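Local coordinates for protein (r)-specific enoyl-coa hydratase (Aeromonas punctata, PDB 1IQ6) that catalyses the hydration of trans-2-enoyl-CoA with an acyl chain of four to six carbons to (3R)-3-hydroxyacyl-CoA, working as a homodimer, at residues Gly64-Gln69 and Ala96-Thr101. Residues are numbered along the deposited sequence; the frame is centred on the assembly and turned at random.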
ATOM      1  N   GLY B  64      -1.714   9.674   1.594  1.00 16.43           N
ATOM      2  CA  GLY B  64      -2.000  10.883   2.343  1.00 16.49           C
ATOM      3  C   GLY B  64      -1.427  12.127   1.682  1.00 16.30           C
ATOM      4  O   GLY B  64      -2.109  13.140   1.551  1.00 17.76           O
ATOM      5  N   LEU B  65      -0.168  12.060   1.267  1.00 16.36           N
ATOM      6  CA  LEU B  65       0.459  13.205   0.617  1.00 15.75           C
ATOM      7  C   LEU B  65      -0.178  13.508  -0.735  1.00 16.37           C
ATOM      8  O   LEU B  65      -0.460  14.666  -1.056  1.00 16.59           O
ATOM      9  CB  LEU B  65       1.956  12.958   0.427  1.00 16.99           C
ATOM     10  CG  LEU B  65       2.818  13.161   1.672  1.00 17.29           C
ATOM     11  CD1 LEU B  65       4.257  12.758   1.376  1.00 18.81           C
ATOM     12  CD2 LEU B  65       2.742  14.622   2.102  1.00 17.07           C
ATOM     13  N   LEU B  66      -0.409  12.466  -1.523  1.00 15.88           N
ATOM     14  CA  LEU B  66      -0.997  12.629  -2.845  1.00 17.07           C
ATOM     15  C   LEU B  66      -2.415  13.187  -2.804  1.00 19.31           C
ATOM     16  O   LEU B  66      -2.775  14.040  -3.612  1.00 20.09           O
ATOM     17  CB  LEU B  66      -0.996  11.287  -3.585  1.00 15.51           C
ATOM     18  CG  LEU B  66       0.372  10.684  -3.927  1.00 15.05           C
ATOM     19  CD1 LEU B  66       0.197   9.237  -4.382  1.00 14.38           C
ATOM     20  CD2 LEU B  66       1.052  11.520  -5.010  1.00 15.26           C
ATOM     21  N   GLY B  67      -3.215  12.716  -1.853  1.00 19.72           N
ATOM     22  CA  GLY B  67      -4.590  13.177  -1.766  1.00 23.12           C
ATOM     23  C   GLY B  67      -4.829  14.439  -0.961  1.00 24.22           C
ATOM     24  O   GLY B  67      -5.823  15.135  -1.179  1.00 25.08           O
ATOM     25  N   GLN B  68      -3.926  14.752  -0.041  1.00 23.62           N
ATOM     26  CA  GLN B  68      -4.100  15.930   0.796  1.00 25.57           C
ATOM     27  C   GLN B  68      -3.280  17.148   0.383  1.00 25.62           C
ATOM     28  O   GLN B  68      -3.711  18.284   0.590  1.00 27.31           O
ATOM     29  CB  GLN B  68      -3.782  15.581   2.254  1.00 28.27           C
ATOM     30  CG  GLN B  68      -4.671  14.497   2.841  1.00 31.28           C
ATOM     31  CD  GLN B  68      -6.117  14.935   2.991  1.00 33.38           C
ATOM     32  OE1 GLN B  68      -6.990  14.131   3.316  1.00 35.65           O
ATOM     33  NE2 GLN B  68      -6.376  16.217   2.762  1.00 36.18           N
ATOM     34  N   GLN B  69      -2.115  16.924  -0.215  1.00 23.20           N
ATOM     35  CA  GLN B  69      -1.259  18.042  -0.592  1.00 21.93           C
ATOM     36  C   GLN B  69      -0.832  18.168  -2.050  1.00 21.29           C
ATOM     37  O   GLN B  69      -1.018  19.219  -2.664  1.00 20.83           O
ATOM     38  CB  GLN B  69      -0.002  18.036   0.282  1.00 22.49           C
ATOM     39  CG  GLN B  69      -0.261  18.357   1.746  1.00 23.88           C
ATOM     40  CD  GLN B  69       1.004  18.333   2.579  1.00 24.60           C
ATOM     41  OE1 GLN B  69       2.012  18.946   2.220  1.00 25.21           O
ATOM     42  NE2 GLN B  69       0.957  17.629   3.704  1.00 25.71           N
ATOM     43  N   ALA B  96       7.943  10.909   4.629  1.00 11.97           N
ATOM     44  CA  ALA B  96       7.432  10.527   3.317  1.00 11.36           C
ATOM     45  C   ALA B  96       7.611  11.753   2.431  1.00 11.54           C
ATOM     46  O   ALA B  96       7.316  12.873   2.853  1.00 12.51           O
ATOM     47  CB  ALA B  96       5.961  10.143   3.412  1.00 13.31           C
ATOM     48  N   GLU B  97       8.098  11.541   1.212  1.00 10.43           N
ATOM     49  CA  GLU B  97       8.343  12.646   0.285  1.00 10.97           C
ATOM     50  C   GLU B  97       7.856  12.315  -1.117  1.00 10.74           C
ATOM     51  O   GLU B  97       8.111  11.221  -1.621  1.00 12.18           O
ATOM     52  CB  GLU B  97       9.850  12.952   0.225  1.00 11.45           C
ATOM     53  CG  GLU B  97      10.464  13.323   1.571  1.00 14.77           C
ATOM     54  CD  GLU B  97      11.975  13.519   1.530  1.00 17.40           C
ATOM     55  OE1 GLU B  97      12.575  13.695   2.616  1.00 19.61           O
ATOM     56  OE2 GLU B  97      12.569  13.503   0.428  1.00 17.63           O
ATOM     57  N   VAL B  98       7.143  13.254  -1.737  1.00 10.74           N
ATOM     58  CA  VAL B  98       6.677  13.073  -3.107  1.00 11.39           C
ATOM     59  C   VAL B  98       7.120  14.285  -3.913  1.00 12.12           C
ATOM     60  O   VAL B  98       7.256  15.388  -3.377  1.00 12.24           O
ATOM     61  CB  VAL B  98       5.126  12.923  -3.214  1.00 11.35           C
ATOM     62  CG1 VAL B  98       4.654  11.745  -2.357  1.00 11.90           C
ATOM     63  CG2 VAL B  98       4.426  14.219  -2.826  1.00 12.09           C
ATOM     64  N   GLU B  99       7.376  14.068  -5.196  1.00 12.27           N
ATOM     65  CA  GLU B  99       7.799  15.143  -6.083  1.00 13.08           C
ATOM     66  C   GLU B  99       7.268  14.881  -7.482  1.00 12.67           C
ATOM     67  O   GLU B  99       7.391  13.771  -7.999  1.00 12.96           O
ATOM     68  CB  GLU B  99       9.325  15.244  -6.130  1.00 13.70           C
ATOM     69  CG  GLU B  99       9.818  16.213  -7.201  1.00 14.75           C
ATOM     70  CD  GLU B  99      11.318  16.439  -7.174  1.00 18.20           C
ATOM     71  OE1 GLU B  99      11.814  17.159  -8.066  1.00 18.27           O
ATOM     72  OE2 GLU B  99      12.002  15.911  -6.271  1.00 19.15           O
ATOM     73  N   VAL B 100       6.677  15.905  -8.092  1.00 12.58           N
ATOM     74  CA  VAL B 100       6.151  15.764  -9.445  1.00 13.28           C
ATOM     75  C   VAL B 100       7.313  15.653 -10.427  1.00 13.09           C
ATOM     76  O   VAL B 100       8.197  16.513 -10.451  1.00 13.98           O
ATOM     77  CB  VAL B 100       5.291  16.977  -9.845  1.00 12.99           C
ATOM     78  CG1 VAL B 100       4.783  16.797 -11.267  1.00 13.37           C
ATOM     79  CG2 VAL B 100       4.128  17.137  -8.873  1.00 14.19           C
ATOM     80  N   THR B 101       7.315  14.594 -11.233  1.00 13.51           N
ATOM     81  CA  THR B 101       8.385  14.398 -12.208  1.00 14.38           C
ATOM     82  C   THR B 101       7.901  14.511 -13.648  1.00 16.43           C
ATOM     83  O   THR B 101       8.702  14.705 -14.560  1.00 16.96           O
ATOM     84  CB  THR B 101       9.065  13.021 -12.039  1.00 15.65           C
ATOM     85  OG1 THR B 101       8.099  11.978 -12.224  1.00 16.98           O
ATOM     86  CG2 THR B 101       9.688  12.908 -10.657  1.00 17.71           C
TER
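L65 turns its CG anti to the carbonyl carbon and beside the backbone N (chi1 -79°), and an extended second torsion (chi2 175°) then carries CD1 straight out from helix 55-68 to strand 93-103. V98 on the strand makes the matching choice: CG1 stands anti to its carbonyl carbon, facing the helix, while CG2 takes the crowded position between N and carbonyl carbon. The L65 methyl arrives between A96 and V98, the two strand residues whose CB atoms face the helix. On one side CD1 lies 3.7 Å from A96 CB; on the other it meets V98 CG1 at 3.9 Å. CD1 also rests on the backbone beside A96, 3.4 Å from A96 O, the nearest approach across the contact. V98 CG1 also reaches back along the leucine stem, 4.1 Å from L65 CB. The next residue, L66, has its CB pointing neither toward nor away from the strand, yet CD2 makes a looser touch on V98 CG1 at 4.5 Å. The axes of 64-68 and 96-101 come within 9.1 Å and are inclined by 49°, so the contact is concentrated around L65 and V98.

This is the hot-dog fold of the MaoC-like family, in which the antiparallel sheet wraps the long helix. L14 and A12 of the neighbouring strand 11-17 extend the apolar surface, L14 against L65 and A96, A12 beside V98, and L66 runs on to L112, A129 and V131 of other strands. At the C-terminal end of the helix, Q68 OE1 accepts a hydrogen bond from F33 N of the second subunit, F33 being one of the residues that probably bind the hydroxyacyl-CoA.

No hydrogen bond or salt bridge joins helix and strand here; buried methyl groups make the contact, and the backbones of A96 and V98 are hydrogen-bonded to strand 11-17, consistent with helix and sheet being held here by burial of apolar groups.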